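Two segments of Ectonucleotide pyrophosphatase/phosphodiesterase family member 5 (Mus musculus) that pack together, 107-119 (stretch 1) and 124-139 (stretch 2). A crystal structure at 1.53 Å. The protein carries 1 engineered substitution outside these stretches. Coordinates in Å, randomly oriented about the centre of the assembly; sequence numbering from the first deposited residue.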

# COMPACT_ATOMS: atom_id res chain seq x y z
N THR A 107 -8.89 -8.62 10.29
CA THR A 107 -8.72 -9.96 9.75
C THR A 107 -8.57 -9.86 8.24
O THR A 107 -9.54 -9.48 7.55
CB THR A 107 -9.91 -10.85 10.11
OG1 THR A 107 -9.96 -11.00 11.54
CG2 THR A 107 -9.78 -12.22 9.46
N PRO A 108 -7.41 -10.21 7.67
CA PRO A 108 -7.25 -10.11 6.21
C PRO A 108 -8.06 -11.16 5.48
O PRO A 108 -8.38 -12.24 6.01
CB PRO A 108 -5.75 -10.32 6.00
CG PRO A 108 -5.34 -11.19 7.17
CD PRO A 108 -6.18 -10.69 8.32
N ILE A 109 -8.36 -10.85 4.22
CA ILE A 109 -9.31 -11.64 3.45
C ILE A 109 -8.86 -13.09 3.26
O ILE A 109 -9.70 -13.98 3.09
CB ILE A 109 -9.58 -10.94 2.11
CG1 ILE A 109 -10.81 -11.59 1.45
CG2 ILE A 109 -8.36 -10.98 1.20
CD1 ILE A 109 -11.25 -10.91 0.19
N TRP A 110 -7.56 -13.38 3.27
CA TRP A 110 -7.19 -14.78 3.08
C TRP A 110 -7.69 -15.67 4.22
O TRP A 110 -8.03 -16.84 3.99
CB TRP A 110 -5.67 -14.93 2.89
CG TRP A 110 -4.76 -14.31 3.88
CD1 TRP A 110 -4.35 -14.84 5.07
CD2 TRP A 110 -4.06 -13.07 3.74
NE1 TRP A 110 -3.46 -14.01 5.69
CE2 TRP A 110 -3.27 -12.90 4.90
CE3 TRP A 110 -4.03 -12.08 2.77
CZ2 TRP A 110 -2.45 -11.80 5.09
CZ3 TRP A 110 -3.23 -10.97 2.97
CH2 TRP A 110 -2.45 -10.84 4.11
N ILE A 111 -7.79 -15.13 5.43
CA ILE A 111 -8.32 -15.91 6.55
C ILE A 111 -9.81 -16.16 6.34
O ILE A 111 -10.29 -17.29 6.51
CB ILE A 111 -8.04 -15.20 7.88
CG1 ILE A 111 -6.53 -15.17 8.10
CG2 ILE A 111 -8.76 -15.89 9.05
CD1 ILE A 111 -6.11 -14.53 9.40
N THR A 112 -10.56 -15.12 5.96
CA THR A 112 -11.98 -15.28 5.68
C THR A 112 -12.22 -16.29 4.56
O THR A 112 -13.09 -17.16 4.66
CB THR A 112 -12.58 -13.92 5.34
OG1 THR A 112 -12.39 -13.04 6.46
CG2 THR A 112 -14.07 -14.01 5.02
N ASN A 113 -11.42 -16.20 3.50
CA ASN A 113 -11.49 -17.14 2.39
C ASN A 113 -11.28 -18.57 2.86
O ASN A 113 -11.97 -19.49 2.42
CB ASN A 113 -10.42 -16.75 1.37
CG ASN A 113 -10.54 -17.50 0.07
OD1 ASN A 113 -11.62 -17.58 -0.53
ND2 ASN A 113 -9.42 -18.01 -0.40
N GLN A 114 -10.29 -18.78 3.73
CA GLN A 114 -9.97 -20.12 4.20
C GLN A 114 -11.00 -20.64 5.20
O GLN A 114 -11.29 -21.85 5.21
CB GLN A 114 -8.55 -20.10 4.76
CG GLN A 114 -7.55 -19.98 3.60
CD GLN A 114 -6.20 -19.38 3.94
OE1 GLN A 114 -5.52 -18.82 3.05
NE2 GLN A 114 -5.77 -19.52 5.19
N ARG A 115 -11.59 -19.75 6.00
CA ARG A 115 -12.69 -20.17 6.87
C ARG A 115 -13.90 -20.61 6.07
O ARG A 115 -14.71 -21.41 6.57
CB ARG A 115 -13.07 -19.03 7.82
CG ARG A 115 -12.02 -18.78 8.88
CD ARG A 115 -12.36 -17.63 9.82
NE ARG A 115 -11.31 -17.48 10.83
CZ ARG A 115 -11.10 -16.38 11.55
NH1 ARG A 115 -11.85 -15.30 11.38
NH2 ARG A 115 -10.11 -16.36 12.43
N ALA A 116 -14.04 -20.14 4.83
CA ALA A 116 -15.11 -20.58 3.93
C ALA A 116 -14.75 -21.85 3.17
O ALA A 116 -15.55 -22.29 2.32
CB ALA A 116 -15.45 -19.45 2.95
N GLY A 117 -13.59 -22.43 3.42
CA GLY A 117 -13.19 -23.69 2.81
C GLY A 117 -12.31 -23.58 1.59
O GLY A 117 -12.04 -24.61 0.96
N HIS A 118 -11.84 -22.38 1.24
CA HIS A 118 -10.98 -22.19 0.08
C HIS A 118 -9.52 -22.10 0.52
O HIS A 118 -9.20 -22.12 1.71
CB HIS A 118 -11.40 -20.92 -0.69
CG HIS A 118 -12.87 -20.83 -0.97
ND1 HIS A 118 -13.50 -21.63 -1.90
CD2 HIS A 118 -13.82 -20.02 -0.46
CE1 HIS A 118 -14.78 -21.33 -1.94
NE2 HIS A 118 -15.01 -20.35 -1.08
N ALA A 119 -8.63 -22.04 -0.46
CA ALA A 119 -7.20 -21.91 -0.23
C ALA A 119 -6.71 -20.61 -0.83
O ALA A 119 -7.15 -20.24 -1.92
CB ALA A 119 -6.42 -23.08 -0.86
N MET A 124 5.02 -12.87 -1.53
CA MET A 124 5.72 -11.69 -0.99
C MET A 124 4.79 -10.53 -0.66
O MET A 124 5.28 -9.42 -0.38
CB MET A 124 6.83 -11.22 -1.93
CG MET A 124 7.78 -12.34 -2.35
SD MET A 124 8.42 -13.24 -0.92
CE MET A 124 9.68 -14.25 -1.72
N TRP A 125 3.49 -10.76 -0.60
CA TRP A 125 2.54 -9.71 -0.24
C TRP A 125 2.75 -9.27 1.21
O TRP A 125 2.84 -10.12 2.10
CB TRP A 125 1.12 -10.23 -0.43
CG TRP A 125 0.06 -9.20 -0.20
CD1 TRP A 125 -0.51 -8.84 0.98
CD2 TRP A 125 -0.56 -8.39 -1.20
NE1 TRP A 125 -1.45 -7.85 0.78
CE2 TRP A 125 -1.50 -7.57 -0.56
CE3 TRP A 125 -0.41 -8.30 -2.58
CZ2 TRP A 125 -2.29 -6.65 -1.26
CZ3 TRP A 125 -1.18 -7.40 -3.27
CH2 TRP A 125 -2.11 -6.59 -2.61
N PRO A 126 2.78 -7.97 1.49
CA PRO A 126 2.97 -7.50 2.87
C PRO A 126 2.03 -8.14 3.89
O PRO A 126 0.81 -8.14 3.73
CB PRO A 126 2.71 -5.99 2.74
CG PRO A 126 3.23 -5.69 1.39
CD PRO A 126 2.81 -6.85 0.54
N GLY A 127 2.62 -8.67 4.96
CA GLY A 127 1.87 -9.32 6.02
C GLY A 127 1.47 -10.75 5.76
O GLY A 127 1.00 -11.42 6.70
N ALA A 128 1.62 -11.26 4.54
CA ALA A 128 1.15 -12.61 4.25
C ALA A 128 2.01 -13.68 4.90
O ALA A 128 1.55 -14.82 5.05
CB ALA A 128 1.10 -12.82 2.73
N ASP A 129 3.24 -13.36 5.32
CA ASP A 129 4.09 -14.31 6.02
C ASP A 129 4.08 -14.06 7.53
O ASP A 129 4.99 -14.51 8.24
CB ASP A 129 5.51 -14.31 5.44
CG ASP A 129 6.21 -12.96 5.53
OD1 ASP A 129 5.54 -11.92 5.46
OD2 ASP A 129 7.46 -12.96 5.65
N VAL A 130 3.06 -13.37 8.02
CA VAL A 130 2.87 -13.07 9.43
C VAL A 130 1.74 -13.94 9.96
O VAL A 130 0.71 -14.08 9.30
CB VAL A 130 2.54 -11.58 9.65
CG1 VAL A 130 2.28 -11.27 11.13
CG2 VAL A 130 3.66 -10.68 9.13
N LYS A 131 1.91 -14.48 11.16
CA LYS A 131 0.83 -15.24 11.77
C LYS A 131 -0.21 -14.26 12.31
O LYS A 131 0.11 -13.39 13.12
CB LYS A 131 1.36 -16.15 12.88
CG LYS A 131 0.28 -17.01 13.47
CD LYS A 131 0.83 -17.88 14.60
CE LYS A 131 1.29 -19.21 14.07
NZ LYS A 131 1.71 -20.17 15.15
N ILE A 132 -1.44 -14.38 11.83
CA ILE A 132 -2.51 -13.45 12.20
C ILE A 132 -3.70 -14.29 12.64
O ILE A 132 -4.19 -15.12 11.87
CB ILE A 132 -2.88 -12.51 11.04
CG1 ILE A 132 -1.65 -11.72 10.58
CG2 ILE A 132 -4.00 -11.56 11.46
CD1 ILE A 132 -1.87 -10.93 9.27
N HIS A 133 -4.17 -14.06 13.86
CA HIS A 133 -5.21 -14.89 14.45
C HIS A 133 -4.88 -16.38 14.29
O HIS A 133 -5.73 -17.20 13.92
CB HIS A 133 -6.58 -14.57 13.85
CG HIS A 133 -6.99 -13.14 14.00
ND1 HIS A 133 -7.11 -12.53 15.23
CD2 HIS A 133 -7.31 -12.20 13.08
CE1 HIS A 133 -7.48 -11.27 15.06
NE2 HIS A 133 -7.62 -11.05 13.76
N ASP A 134 -3.62 -16.72 14.56
CA ASP A 134 -3.10 -18.09 14.49
C ASP A 134 -3.15 -18.68 13.08
O ASP A 134 -3.11 -19.91 12.93
CB ASP A 134 -3.83 -19.02 15.46
CG ASP A 134 -3.44 -18.78 16.90
OD1 ASP A 134 -2.46 -18.06 17.14
OD2 ASP A 134 -4.12 -19.33 17.80
N SER A 135 -3.19 -17.86 12.03
CA SER A 135 -3.39 -18.36 10.68
C SER A 135 -2.44 -17.68 9.71
O SER A 135 -2.05 -16.52 9.91
CB SER A 135 -4.80 -18.12 10.15
OG SER A 135 -5.78 -18.74 10.95
N PHE A 136 -2.09 -18.41 8.67
CA PHE A 136 -1.36 -17.95 7.50
C PHE A 136 -2.22 -18.20 6.27
O PHE A 136 -3.17 -18.99 6.32
CB PHE A 136 -0.04 -18.72 7.32
CG PHE A 136 0.99 -18.46 8.39
CD1 PHE A 136 1.88 -17.40 8.28
CD2 PHE A 136 1.11 -19.31 9.46
CE1 PHE A 136 2.85 -17.19 9.25
CE2 PHE A 136 2.06 -19.10 10.44
CZ PHE A 136 2.93 -18.05 10.34
N PRO A 137 -1.90 -17.58 5.14
CA PRO A 137 -2.40 -18.09 3.86
C PRO A 137 -2.05 -19.56 3.71
O PRO A 137 -1.01 -20.02 4.18
CB PRO A 137 -1.68 -17.22 2.82
CG PRO A 137 -1.21 -16.00 3.58
CD PRO A 137 -0.85 -16.56 4.93
N THR A 138 -2.93 -20.30 3.03
CA THR A 138 -2.69 -21.73 2.80
C THR A 138 -1.29 -21.98 2.26
O THR A 138 -0.59 -22.90 2.71
CB THR A 138 -3.72 -22.28 1.82
OG1 THR A 138 -5.02 -21.86 2.23
CG2 THR A 138 -3.62 -23.83 1.74
N TYR A 139 -0.87 -21.16 1.28
CA TYR A 139 0.47 -21.19 0.73
C TYR A 139 1.05 -19.79 0.80
O TYR A 139 0.38 -18.81 0.45
CB TYR A 139 0.49 -21.62 -0.74
CG TYR A 139 -0.24 -22.91 -1.09
CD1 TYR A 139 0.39 -24.13 -0.97
CD2 TYR A 139 -1.54 -22.90 -1.59
CE1 TYR A 139 -0.25 -25.31 -1.30
CE2 TYR A 139 -2.20 -24.09 -1.94
CZ TYR A 139 -1.53 -25.28 -1.79
OH TYR A 139 -2.17 -26.47 -2.13
O HOH W 1 -1.79 -14.43 7.96
O HOH W 2 -7.80 -17.72 12.30

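What fills the apolar heart of the contact? Trp 110, on the short helix of stretch 1, has the largest area covered by the other stretch. Its CA-to-CB bond points toward stretch 2, and with chi1 in the p well the indole reaches in among several residues. Pro 137 lies over one face: Pro 137 CG sits 3.7 Å from the centroid of the Trp 110 five-membered ring and only 12° off the normal, a CH-pi contact. Around the six-membered ring, Trp 110 CH2 comes within 4.3 Å of Ala 128 CB, and Trp 110 CZ3 within 4.0 Å of Trp 125 CD1, the two indole planes standing at 82°.

How do the neighbours of Trp 110 in sequence extend this packing? Pro 108, at the N-cap, places its CD 3.9 Å from Ile 132 CG2. One residue beyond Trp 110, the CA-to-CB bond of Ile 111 points sideways, yet with chi1 m and chi2 t its end comes nearer, bringing Ile 111 CD1 to 4.1 Å from Ile 132 CB and 3.9 Å from Ser 135 CB.

Which direct hydrogen bonds join the stretches? Both belong to the amide of Gln 114, which uses its two ends on backbone groups of stretch 2. Gln 114 NE2 donates to Phe 136 O at 2.9 Å, while Thr 138 N donates to Gln 114 OE1 at 3.0 Å. The side chain thus straddles Pro 137, whose ring nitrogen has no hydrogen to donate.

Where does water complete the contact? Trp 110 NE1 donates to water 1 at 2.8 Å, and that water donates to Val 130 O and Ser 135 O, each at 2.9 Å, so the buried indole nitrogen is satisfied through solvent. Water 2 accepts from Arg 115 NH2 at 2.7 Å and donates to His 133 O at 2.7 Å, linking the helix to the type I' turn from Ile 132 to Ser 135.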